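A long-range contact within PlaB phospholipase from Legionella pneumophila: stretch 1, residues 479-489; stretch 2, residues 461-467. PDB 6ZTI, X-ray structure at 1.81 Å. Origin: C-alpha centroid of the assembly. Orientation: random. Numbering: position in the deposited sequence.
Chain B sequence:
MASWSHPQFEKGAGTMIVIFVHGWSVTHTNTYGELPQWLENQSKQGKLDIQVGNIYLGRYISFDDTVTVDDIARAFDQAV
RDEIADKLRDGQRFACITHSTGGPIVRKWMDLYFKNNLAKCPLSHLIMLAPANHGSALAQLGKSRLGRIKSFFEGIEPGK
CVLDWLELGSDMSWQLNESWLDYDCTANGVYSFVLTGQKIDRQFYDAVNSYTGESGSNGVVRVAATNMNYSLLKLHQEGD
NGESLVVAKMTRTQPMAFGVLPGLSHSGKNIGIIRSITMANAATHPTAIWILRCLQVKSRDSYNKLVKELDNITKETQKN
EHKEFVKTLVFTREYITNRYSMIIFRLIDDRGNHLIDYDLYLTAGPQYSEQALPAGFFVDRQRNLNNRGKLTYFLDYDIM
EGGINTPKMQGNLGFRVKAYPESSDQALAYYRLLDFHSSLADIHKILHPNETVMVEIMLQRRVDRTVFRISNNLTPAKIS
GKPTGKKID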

# COMPACT_ATOMS: atom_id res chain seq x y z
N ILE B 479 -35.61 6.68 1.87
CA ILE B 479 -35.17 5.74 2.89
C ILE B 479 -34.30 6.50 3.88
O ILE B 479 -33.25 7.03 3.51
CB ILE B 479 -34.41 4.56 2.28
CG1 ILE B 479 -35.31 3.79 1.30
CG2 ILE B 479 -33.90 3.65 3.38
CD1 ILE B 479 -34.58 2.69 0.54
N SER B 480 -34.72 6.51 5.14
CA SER B 480 -33.97 7.17 6.20
C SER B 480 -32.95 6.22 6.81
O SER B 480 -33.24 5.04 7.01
CB SER B 480 -34.90 7.68 7.29
OG SER B 480 -34.17 8.09 8.43
N GLY B 481 -31.77 6.76 7.13
CA GLY B 481 -30.74 6.06 7.86
C GLY B 481 -30.67 6.42 9.33
O GLY B 481 -29.72 6.00 10.01
N LYS B 482 -31.63 7.18 9.84
CA LYS B 482 -31.65 7.56 11.25
C LYS B 482 -31.79 6.32 12.13
O LYS B 482 -32.76 5.57 11.96
CB LYS B 482 -32.80 8.52 11.51
CG LYS B 482 -32.45 10.01 11.46
CD LYS B 482 -31.60 10.39 10.25
CE LYS B 482 -30.16 10.72 10.66
NZ LYS B 482 -29.31 11.12 9.51
N PRO B 483 -30.88 6.08 13.07
CA PRO B 483 -31.00 4.89 13.92
C PRO B 483 -32.28 4.88 14.73
O PRO B 483 -32.79 5.92 15.14
CB PRO B 483 -29.78 4.99 14.85
CG PRO B 483 -28.87 5.97 14.21
CD PRO B 483 -29.72 6.91 13.44
N THR B 484 -32.79 3.66 14.98
CA THR B 484 -33.89 3.49 15.92
C THR B 484 -33.41 3.54 17.36
O THR B 484 -34.19 3.89 18.25
CB THR B 484 -34.59 2.15 15.70
OG1 THR B 484 -33.73 1.09 16.16
CG2 THR B 484 -34.91 1.94 14.24
N GLY B 485 -32.14 3.21 17.62
CA GLY B 485 -31.64 3.08 18.97
C GLY B 485 -31.84 1.71 19.58
O GLY B 485 -31.41 1.50 20.72
N LYS B 486 -32.48 0.79 18.86
CA LYS B 486 -32.64 -0.59 19.28
C LYS B 486 -31.89 -1.50 18.32
O LYS B 486 -31.92 -1.30 17.10
CB LYS B 486 -34.12 -0.98 19.31
CG LYS B 486 -34.90 -0.42 20.49
CD LYS B 486 -35.65 0.85 20.12
CE LYS B 486 -36.48 1.36 21.29
NZ LYS B 486 -35.65 1.73 22.48
N LYS B 487 -31.23 -2.51 18.87
CA LYS B 487 -30.42 -3.42 18.07
C LYS B 487 -31.23 -4.65 17.67
O LYS B 487 -32.26 -4.96 18.26
CB LYS B 487 -29.17 -3.85 18.85
CG LYS B 487 -29.48 -4.82 19.99
CD LYS B 487 -28.22 -5.22 20.76
CE LYS B 487 -28.45 -6.49 21.55
NZ LYS B 487 -29.75 -6.46 22.29
N ILE B 488 -30.75 -5.34 16.64
CA ILE B 488 -31.37 -6.59 16.22
C ILE B 488 -30.88 -7.72 17.12
O ILE B 488 -29.86 -7.62 17.80
CB ILE B 488 -31.08 -6.90 14.74
CG1 ILE B 488 -29.60 -7.27 14.55
CG2 ILE B 488 -31.45 -5.72 13.87
CD1 ILE B 488 -29.20 -7.47 13.09
N ASP B 489 -31.63 -8.83 17.11
CA ASP B 489 -31.17 -10.05 17.77
C ASP B 489 -29.99 -10.63 16.98
O ASP B 489 -29.11 -11.28 17.55
CB ASP B 489 -32.30 -11.08 17.87
CG ASP B 489 -33.45 -10.61 18.74
OD1 ASP B 489 -33.25 -9.70 19.57
OD2 ASP B 489 -34.56 -11.17 18.60
OXT ASP B 489 -29.89 -10.47 15.76
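Stretch 2 461-467: RRVDRTV

Stretch 2 (461-467) lies along the C-terminal tail of PlaB, stretch 1 (479-489), which has no regular helix or strand, and runs antiparallel to it: Thr466 sits against Pro483 (CA to CA 5.7 Å), and Asp464 against Lys487 (CA to CA 4.3 Å). Stretch 2 enters as a strand through Arg462 and Val463, turns at Asp464, and continues into a 3-10 segment, 465-467, where Val467 N bonds back to Asp464 O at 3.1 Å. Together the two stretches bury 648 Å². A single beta bridge joins Lys487 and Asp464. Its two hydrogen bonds come from the neighbouring residues: Ile488 N donates to Val463 O at 2.8 Å, and Arg465 N to Lys486 O at 3.0 Å. Lys487 CA also lies 3.3 Å from Val463 O, a CA-H...O contact within the bridge.

Asp464 organises the turn on both stretches. Its CA-to-CB bond points away from stretch 1, but chi1 near 180° (t, -164°) brings the carboxylate back to the tail. There OD1 accepts from Thr484 N at 2.9 Å and from Thr484 OG1 at 3.0 Å, while OD2 accepts from Gly485 N at 3.0 Å. OD1 also takes Thr466 N of its own stretch at 3.0 Å, so one carboxylate ties the start of the 3-10 segment to the bend at Thr484 and Gly485. Gly485 has phi/psi of 87/-3°, where a CB would be jammed against the preceding carbonyl O; the backbone shape itself calls for glycine.

Thr484 points toward stretch 2 in the p rotamer (72°), which lets OG1 donate to Asp464 OD1 and accept from Lys486 N at 3.0 Å. Its methyl CG2 packs 3.1 Å from Thr466 OG1. Thr466 also points toward its partner; in the m rotamer (-68°) its OG1 donates to Lys482 O at 2.9 Å and lies 3.6 Å from Pro483 CA, and its methyl CG2 rests 3.6 Å from Ser480 O.

Arg465 leaves its backbone sideways and extends through m, t and t across the direction of the tail, and NE donates to Lys487 O at 3.0 Å, an oxygen at the edge of the guanidinium. With its backbone N on Lys486 O, the arginine thus holds two successive carbonyls. The aliphatic part is used as well: Arg465 CG lies 3.9 Å from Ile488 CG2. Ile488 starts sideways, but chi1 p (70°) and chi2 t (-174°) carry its end inward, placing CD1 3.5 Å from Val463 CB.

Lys487 points away at CA-to-CB, yet its p, t, t, m chain passes over one face of the Arg462 guanidinium, with CD 3.5 Å from Arg462 NH2; the contact uses the lysine's methylene portion. Beyond the bridge, water 1 extends the pairing: it accepts from Val463 N at 2.9 Å and donates to Ile488 O at 3.0 Å, with a weak bond to Arg461 O at 3.4 Å.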

# COMPACT_ATOMS: atom_id res chain seq x y z
N ARG B 461 -21.13 -7.55 17.99
CA ARG B 461 -21.42 -6.63 16.90
C ARG B 461 -22.89 -6.23 17.00
O ARG B 461 -23.78 -7.08 16.88
CB ARG B 461 -21.08 -7.27 15.57
CG ARG B 461 -21.21 -6.32 14.38
CD ARG B 461 -20.75 -7.00 13.11
NE ARG B 461 -20.99 -6.19 11.92
CZ ARG B 461 -20.18 -5.23 11.49
NH1 ARG B 461 -19.08 -4.91 12.17
NH2 ARG B 461 -20.47 -4.56 10.39
N ARG B 462 -23.14 -4.96 17.29
CA ARG B 462 -24.50 -4.46 17.44
C ARG B 462 -24.94 -3.88 16.10
O ARG B 462 -24.21 -3.08 15.51
CB ARG B 462 -24.55 -3.40 18.53
CG ARG B 462 -24.00 -3.89 19.88
CD ARG B 462 -23.98 -2.77 20.90
NE ARG B 462 -25.33 -2.27 21.20
CZ ARG B 462 -26.11 -2.75 22.17
NH1 ARG B 462 -25.69 -3.75 22.94
NH2 ARG B 462 -27.31 -2.23 22.35
N VAL B 463 -26.12 -4.27 15.64
CA VAL B 463 -26.66 -3.80 14.37
C VAL B 463 -28.01 -3.15 14.66
O VAL B 463 -28.92 -3.80 15.19
CB VAL B 463 -26.80 -4.93 13.35
CG1 VAL B 463 -27.34 -4.41 12.02
CG2 VAL B 463 -25.46 -5.62 13.14
N ASP B 464 -28.13 -1.87 14.32
CA ASP B 464 -29.37 -1.15 14.54
C ASP B 464 -30.48 -1.65 13.62
O ASP B 464 -30.24 -2.01 12.46
CB ASP B 464 -29.15 0.34 14.33
CG ASP B 464 -30.26 1.18 14.91
OD1 ASP B 464 -31.35 1.25 14.30
OD2 ASP B 464 -30.03 1.75 16.00
N ARG B 465 -31.70 -1.65 14.14
CA ARG B 465 -32.82 -2.18 13.37
C ARG B 465 -33.06 -1.40 12.08
O ARG B 465 -33.72 -1.93 11.17
CB ARG B 465 -34.09 -2.20 14.22
CG ARG B 465 -33.98 -3.18 15.36
CD ARG B 465 -35.28 -3.42 16.09
NE ARG B 465 -35.05 -4.26 17.26
CZ ARG B 465 -35.96 -5.05 17.81
NH1 ARG B 465 -37.19 -5.12 17.30
NH2 ARG B 465 -35.65 -5.77 18.88
N THR B 466 -32.53 -0.19 11.95
CA THR B 466 -32.74 0.57 10.72
C THR B 466 -32.10 -0.09 9.51
O THR B 466 -32.55 0.14 8.39
CB THR B 466 -32.22 1.99 10.90
OG1 THR B 466 -33.03 2.68 11.85
CG2 THR B 466 -32.25 2.75 9.57
N VAL B 467 -31.07 -0.91 9.71
CA VAL B 467 -30.40 -1.54 8.58
C VAL B 467 -31.40 -2.24 7.66
O VAL B 467 -31.17 -2.34 6.45
CB VAL B 467 -29.30 -2.50 9.09
CG1 VAL B 467 -28.74 -3.36 7.97
CG2 VAL B 467 -28.18 -1.69 9.74
O HOH W 1 -27.12 -6.54 17.10